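Local coordinates for putative (Helicobacter pylori, PDB 4O8S), which belongs to the nucleotidyltransferase superfamily, in the AbiEii toxin family of type IV toxin-antitoxin systems, and probably transfers nucleotides, at residues Glu10-Met13 against Arg14-Lys18; Ala63-Asn66 against Gly67-Leu70. All coordinates share one frame; numbering follows the deposited sequence.

How the contacts relate
Contacts 1 and 2 are neighbours, with centres about 10 Å apart. Contact 1 is two successive turns of helix 4-19. Contact 2 is the turn that leads from helix 56-63 into strand 68-75. The turn lies against helix 4-19. Lys11 NZ is 2.5 Å from Asn66 O, a probable hydrogen bond that ties the helix to the turn. Beside it, Leu12 CD1 packs on Ile64 CD1 at 3.8 Å. One turn further along the helix, Ala15 CB comes within 3.4 Å of Ala63 O. Both contacts fall within the range of the nucleotidyltransferase (AbiEii) family. Contact 2 is the more peripheral: its centre lies about 24 Å from the centre of the chain, against about 15 Å for contact 1.

Contact 1: residues Glu10-Met13 against Arg14-Lys18; sequences EKLM and RAIVK
Glu10 and Arg14 form an i to i+4 salt bridge within helix 4-19, which packs against strands 46-50 and 98-106 of the mixed sheet. The two side chains leave the helix on the same course, one next to the other. Glu10 OE2 accepts the NE hydrogen of Arg14 (OE2 to NE 3.2 Å) on its anti lone pair, the one away from OE1. The oxygen sits at the guanidinium edge, close to its plane, while the carboxylate and guanidinium planes are turned 33° apart. Glu10 reaches this position because CG is anti to the backbone N (chi1 -180°) and the chain stays extended. A water closes the arrangement: it donates to Glu10 OE2 and accepts from Arg14 NH2, each at 3.0 Å. The other oxygen, OE1, is hydrogen-bonded to Tyr34. Four helical bonds join the turns, including Arg14 N to Glu10 O (2.9 Å). Leu12 CD1 touches Ile16 CD1 at 3.8 Å, and both residues also meet Leu100. Met13, a selenomethionine, packs on Leu46 and Leu100. The chemistry is divided: a water-bridged charged pair on one side, buried aliphatic groups against the sheet. The positive charge of Arg14 would favour the ionised form of Glu10.

Contact 2: residues Ala63-Asn66 against Gly67-Leu70; sequences AIPN and GIIL
Pro65 and Ile68 meet through both backbone and side chain in a tight turn between helix 56-63 and strand 68-75. The polar part is one backbone hydrogen bond, from Ile68 N to Pro65 O at 3.3 Å. It is somewhat bent, with an N-H...O angle of 150°. Asn66 and Gly67 are the two central residues. Gly67 has a positive phi of 99°, where a side chain would run into the carbonyl oxygen of Asn66. The apolar part has three pairs. Pro65 CG lies against Ile68 CG1 at 3.7 Å, and the two side chains cross at a slant. The CB of Ile64 is directed toward the strand, and its two branches take separate partners. Its CG2, anti to the backbone N, approaches Ile68 CB at 4.1 Å. Its CG1, beside that N (chi1 -53°), meets Leu70 CD2 at 4.0 Å. Both partners lie roughly perpendicular to the Ile64 side chain. Helix 4-19 and strand 82-91 also border the turn, with Leu12 touching Ile64 and Tyr89 touching Ile68. Backbone hydrogen bonds join Gly67 to Lys92 and Ile69 to Ala90. The motif is a type II beta turn with glycine at its third position, linking a helix to a strand of the mixed sheet.

Contact 1: residues Glu10-Met13 against Arg14-Lys18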
ATOM      1  N   GLU A  10     -11.152   0.524 -10.221  1.00 36.55           N
ATOM      2  CA  GLU A  10      -9.844  -0.049 -10.557  1.00 34.37           C
ATOM      3  C   GLU A  10      -9.386   0.383 -11.943  1.00 33.26           C
ATOM      4  O   GLU A  10      -8.207   0.671 -12.167  1.00 33.27           O
ATOM      5  CB  GLU A  10      -9.876  -1.584 -10.478  1.00 36.72           C
ATOM      6  CG  GLU A  10      -8.509  -2.213 -10.820  1.00 42.81           C
ATOM      7  CD  GLU A  10      -8.414  -3.718 -10.567  1.00 45.48           C
ATOM      8  OE1 GLU A  10      -9.345  -4.311  -9.972  1.00 48.24           O
ATOM      9  OE2 GLU A  10      -7.377  -4.307 -10.959  1.00 53.03           O
ATOM     10  N   LYS A  11     -10.319   0.422 -12.884  1.00 37.94           N
ATOM     11  CA  LYS A  11      -9.993   0.808 -14.254  1.00 40.44           C
ATOM     12  C   LYS A  11      -9.481   2.249 -14.319  1.00 38.24           C
ATOM     13  O   LYS A  11      -8.524   2.551 -15.043  1.00 36.59           O
ATOM     14  CB  LYS A  11     -11.228   0.645 -15.133  1.00 42.28           C
ATOM     15  CG  LYS A  11     -11.067   1.138 -16.563  1.00 47.82           C
ATOM     16  CD  LYS A  11     -12.433   1.086 -17.256  1.00 54.45           C
ATOM     17  CE  LYS A  11     -12.348   1.345 -18.754  1.00 62.85           C
ATOM     18  NZ  LYS A  11     -13.710   1.307 -19.389  1.00 65.66           N
ATOM     19  N   LEU A  12     -10.110   3.140 -13.555  1.00 31.53           N
ATOM     20  CA  LEU A  12      -9.649   4.521 -13.523  1.00 32.96           C
ATOM     21  C   LEU A  12      -8.297   4.611 -12.851  1.00 29.65           C
ATOM     22  O   LEU A  12      -7.413   5.299 -13.343  1.00 29.42           O
ATOM     23  CB  LEU A  12     -10.653   5.421 -12.802  1.00 33.50           C
ATOM     24  CG  LEU A  12     -10.216   6.853 -12.478  1.00 32.08           C
ATOM     25  CD1 LEU A  12      -9.931   7.680 -13.722  1.00 30.04           C
ATOM     26  CD2 LEU A  12     -11.301   7.517 -11.629  1.00 33.27           C
HETATM   27  N   MSE A  13      -8.125   3.910 -11.729  1.00 30.29           N
HETATM   28  CA  MSE A  13      -6.837   3.936 -11.039  1.00 31.03           C
HETATM   29  C   MSE A  13      -5.694   3.468 -11.937  1.00 31.04           C
HETATM   30  O   MSE A  13      -4.652   4.130 -12.013  1.00 32.24           O
HETATM   31  CB  MSE A  13      -6.885   3.102  -9.762  1.00 31.36           C
HETATM   32  CG  MSE A  13      -7.815   3.661  -8.687  1.00 30.16           C
HETATM   33 SE   MSE A  13      -7.418   2.720  -6.978  1.00 38.23          SE
HETATM   34  CE  MSE A  13      -7.857   0.887  -7.483  1.00 33.71           C
ATOM     35  N   ARG A  14      -5.895   2.348 -12.635  1.00 36.64           N
ATOM     36  CA  ARG A  14      -4.861   1.801 -13.532  1.00 40.87           C
ATOM     37  C   ARG A  14      -4.468   2.752 -14.657  1.00 36.38           C
ATOM     38  O   ARG A  14      -3.286   2.924 -14.939  1.00 38.91           O
ATOM     39  CB  ARG A  14      -5.325   0.479 -14.161  1.00 42.69           C
ATOM     40  CG  ARG A  14      -5.327  -0.713 -13.210  1.00 43.91           C
ATOM     41  CD  ARG A  14      -5.475  -2.035 -13.989  1.00 51.67           C
ATOM     42  NE  ARG A  14      -5.275  -3.180 -13.106  1.00 54.10           N
ATOM     43  CZ  ARG A  14      -4.085  -3.716 -12.839  1.00 50.11           C
ATOM     44  NH1 ARG A  14      -2.982  -3.213 -13.393  1.00 53.86           N
ATOM     45  NH2 ARG A  14      -3.993  -4.752 -12.012  1.00 52.01           N
ATOM     46  N   ALA A  15      -5.464   3.350 -15.306  1.00 33.65           N
ATOM     47  CA  ALA A  15      -5.202   4.283 -16.400  1.00 35.18           C
ATOM     48  C   ALA A  15      -4.344   5.437 -15.897  1.00 36.30           C
ATOM     49  O   ALA A  15      -3.373   5.861 -16.550  1.00 35.54           O
ATOM     50  CB  ALA A  15      -6.502   4.808 -16.959  1.00 35.21           C
ATOM     51  N   ILE A  16      -4.693   5.942 -14.719  1.00 34.01           N
ATOM     52  CA  ILE A  16      -3.934   7.043 -14.151  1.00 33.81           C
ATOM     53  C   ILE A  16      -2.488   6.635 -13.929  1.00 31.75           C
ATOM     54  O   ILE A  16      -1.571   7.304 -14.419  1.00 32.46           O
ATOM     55  CB  ILE A  16      -4.569   7.545 -12.825  1.00 33.79           C
ATOM     56  CG1 ILE A  16      -5.828   8.353 -13.138  1.00 32.82           C
ATOM     57  CG2 ILE A  16      -3.598   8.397 -12.050  1.00 29.14           C
ATOM     58  CD1 ILE A  16      -6.701   8.623 -11.913  1.00 31.88           C
ATOM     59  N   VAL A  17      -2.269   5.546 -13.198  1.00 26.39           N
ATOM     60  CA  VAL A  17      -0.893   5.137 -12.888  1.00 28.85           C
ATOM     61  C   VAL A  17      -0.089   4.838 -14.168  1.00 29.76           C
ATOM     62  O   VAL A  17       1.070   5.243 -14.291  1.00 30.31           O
ATOM     63  CB  VAL A  17      -0.858   3.937 -11.912  1.00 32.37           C
ATOM     64  CG1 VAL A  17       0.581   3.569 -11.563  1.00 28.80           C
ATOM     65  CG2 VAL A  17      -1.650   4.276 -10.627  1.00 24.15           C
ATOM     66  N   LYS A  18      -0.708   4.164 -15.131  1.00 37.61           N
ATOM     67  CA  LYS A  18      -0.030   3.914 -16.404  1.00 40.31           C
ATOM     68  C   LYS A  18       0.324   5.235 -17.116  1.00 40.44           C
ATOM     69  O   LYS A  18       1.419   5.381 -17.667  1.00 37.94           O
ATOM     70  CB  LYS A  18      -0.882   2.992 -17.281  1.00 38.40           C
ATOM     71  CG  LYS A  18      -0.830   1.510 -16.835  1.00 43.12           C
ATOM     72  CD  LYS A  18      -1.998   0.702 -17.400  1.00 41.63           C
ATOM     73  CE  LYS A  18      -1.658  -0.789 -17.573  1.00 55.54           C
ATOM     74  NZ  LYS A  18      -1.259  -1.515 -16.319  1.00 52.86           N
TER
HETATM   75  O   HOH W   1      -5.326  -6.078  -9.653  1.00 47.05           O

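Contact 2: residues Ala63-Asn66 against Gly67-Leu70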
ATOM      1  N   ALA A  63      -5.616  10.911 -18.858  1.00 46.13           N
ATOM      2  CA  ALA A  63      -5.618   9.480 -18.543  1.00 41.58           C
ATOM      3  C   ALA A  63      -7.020   8.874 -18.554  1.00 42.95           C
ATOM      4  O   ALA A  63      -7.167   7.661 -18.727  1.00 40.28           O
ATOM      5  CB  ALA A  63      -4.949   9.223 -17.202  1.00 38.71           C
ATOM      6  N   ILE A  64      -8.042   9.705 -18.335  1.00 44.81           N
ATOM      7  CA  ILE A  64      -9.421   9.220 -18.244  1.00 46.78           C
ATOM      8  C   ILE A  64      -9.758   8.231 -19.364  1.00 48.85           C
ATOM      9  O   ILE A  64      -9.662   8.574 -20.545  1.00 48.55           O
ATOM     10  CB  ILE A  64     -10.453  10.371 -18.283  1.00 46.78           C
ATOM     11  CG1 ILE A  64     -10.128  11.419 -17.215  1.00 46.81           C
ATOM     12  CG2 ILE A  64     -11.854   9.823 -18.066  1.00 48.02           C
ATOM     13  CD1 ILE A  64     -10.075  10.861 -15.791  1.00 41.46           C
ATOM     14  N   PRO A  65     -10.121   6.990 -18.985  1.00 43.90           N
ATOM     15  CA  PRO A  65     -10.424   5.912 -19.932  1.00 49.51           C
ATOM     16  C   PRO A  65     -11.890   5.933 -20.337  1.00 52.02           C
ATOM     17  O   PRO A  65     -12.719   6.534 -19.649  1.00 49.67           O
ATOM     18  CB  PRO A  65     -10.137   4.650 -19.116  1.00 47.23           C
ATOM     19  CG  PRO A  65     -10.541   5.057 -17.695  1.00 45.48           C
ATOM     20  CD  PRO A  65     -10.175   6.529 -17.582  1.00 41.93           C
ATOM     21  N   ASN A  66     -12.205   5.276 -21.445  1.00 57.54           N
ATOM     22  CA  ASN A  66     -13.574   5.233 -21.931  1.00 56.33           C
ATOM     23  C   ASN A  66     -14.484   4.532 -20.929  1.00 54.48           C
ATOM     24  O   ASN A  66     -14.090   3.543 -20.318  1.00 54.35           O
ATOM     25  CB  ASN A  66     -13.618   4.546 -23.295  1.00 61.88           C
ATOM     26  CG  ASN A  66     -14.957   4.710 -23.992  1.00 65.25           C
ATOM     27  OD1 ASN A  66     -15.625   3.724 -24.312  1.00 66.17           O
ATOM     28  ND2 ASN A  66     -15.357   5.958 -24.229  1.00 61.25           N
ATOM     29  N   GLY A  67     -15.689   5.058 -20.737  1.00 58.21           N
ATOM     30  CA  GLY A  67     -16.596   4.484 -19.760  1.00 61.67           C
ATOM     31  C   GLY A  67     -16.608   5.235 -18.441  1.00 58.65           C
ATOM     32  O   GLY A  67     -17.459   4.978 -17.585  1.00 59.10           O
ATOM     33  N   ILE A  68     -15.657   6.156 -18.273  1.00 54.16           N
ATOM     34  CA  ILE A  68     -15.589   6.986 -17.067  1.00 50.78           C
ATOM     35  C   ILE A  68     -15.800   8.446 -17.445  1.00 48.44           C
ATOM     36  O   ILE A  68     -15.231   8.918 -18.436  1.00 49.23           O
ATOM     37  CB  ILE A  68     -14.209   6.870 -16.355  1.00 52.72           C
ATOM     38  CG1 ILE A  68     -13.873   5.404 -16.041  1.00 46.97           C
ATOM     39  CG2 ILE A  68     -14.186   7.732 -15.084  1.00 43.42           C
ATOM     40  CD1 ILE A  68     -14.762   4.787 -14.957  1.00 45.85           C
ATOM     41  N   ILE A  69     -16.614   9.159 -16.671  1.00 50.69           N
ATOM     42  CA  ILE A  69     -16.779  10.599 -16.874  1.00 52.99           C
ATOM     43  C   ILE A  69     -16.099  11.374 -15.762  1.00 46.79           C
ATOM     44  O   ILE A  69     -16.418  11.177 -14.587  1.00 45.10           O
ATOM     45  CB  ILE A  69     -18.259  11.034 -16.892  1.00 55.17           C
ATOM     46  CG1 ILE A  69     -18.995  10.413 -18.081  1.00 61.40           C
ATOM     47  CG2 ILE A  69     -18.360  12.564 -16.953  1.00 51.68           C
ATOM     48  CD1 ILE A  69     -19.634   9.072 -17.780  1.00 63.83           C
ATOM     49  N   LEU A  70     -15.169  12.251 -16.130  1.00 45.13           N
ATOM     50  CA  LEU A  70     -14.536  13.136 -15.158  1.00 42.73           C
ATOM     51  C   LEU A  70     -15.414  14.345 -14.884  1.00 48.07           C
ATOM     52  O   LEU A  70     -15.578  15.222 -15.743  1.00 50.13           O
ATOM     53  CB  LEU A  70     -13.170  13.591 -15.655  1.00 45.64           C
ATOM     54  CG  LEU A  70     -12.384  14.505 -14.709  1.00 46.79           C
ATOM     55  CD1 LEU A  70     -12.281  13.907 -13.299  1.00 42.26           C
ATOM     56  CD2 LEU A  70     -11.004  14.777 -15.292  1.00 47.44           C
TER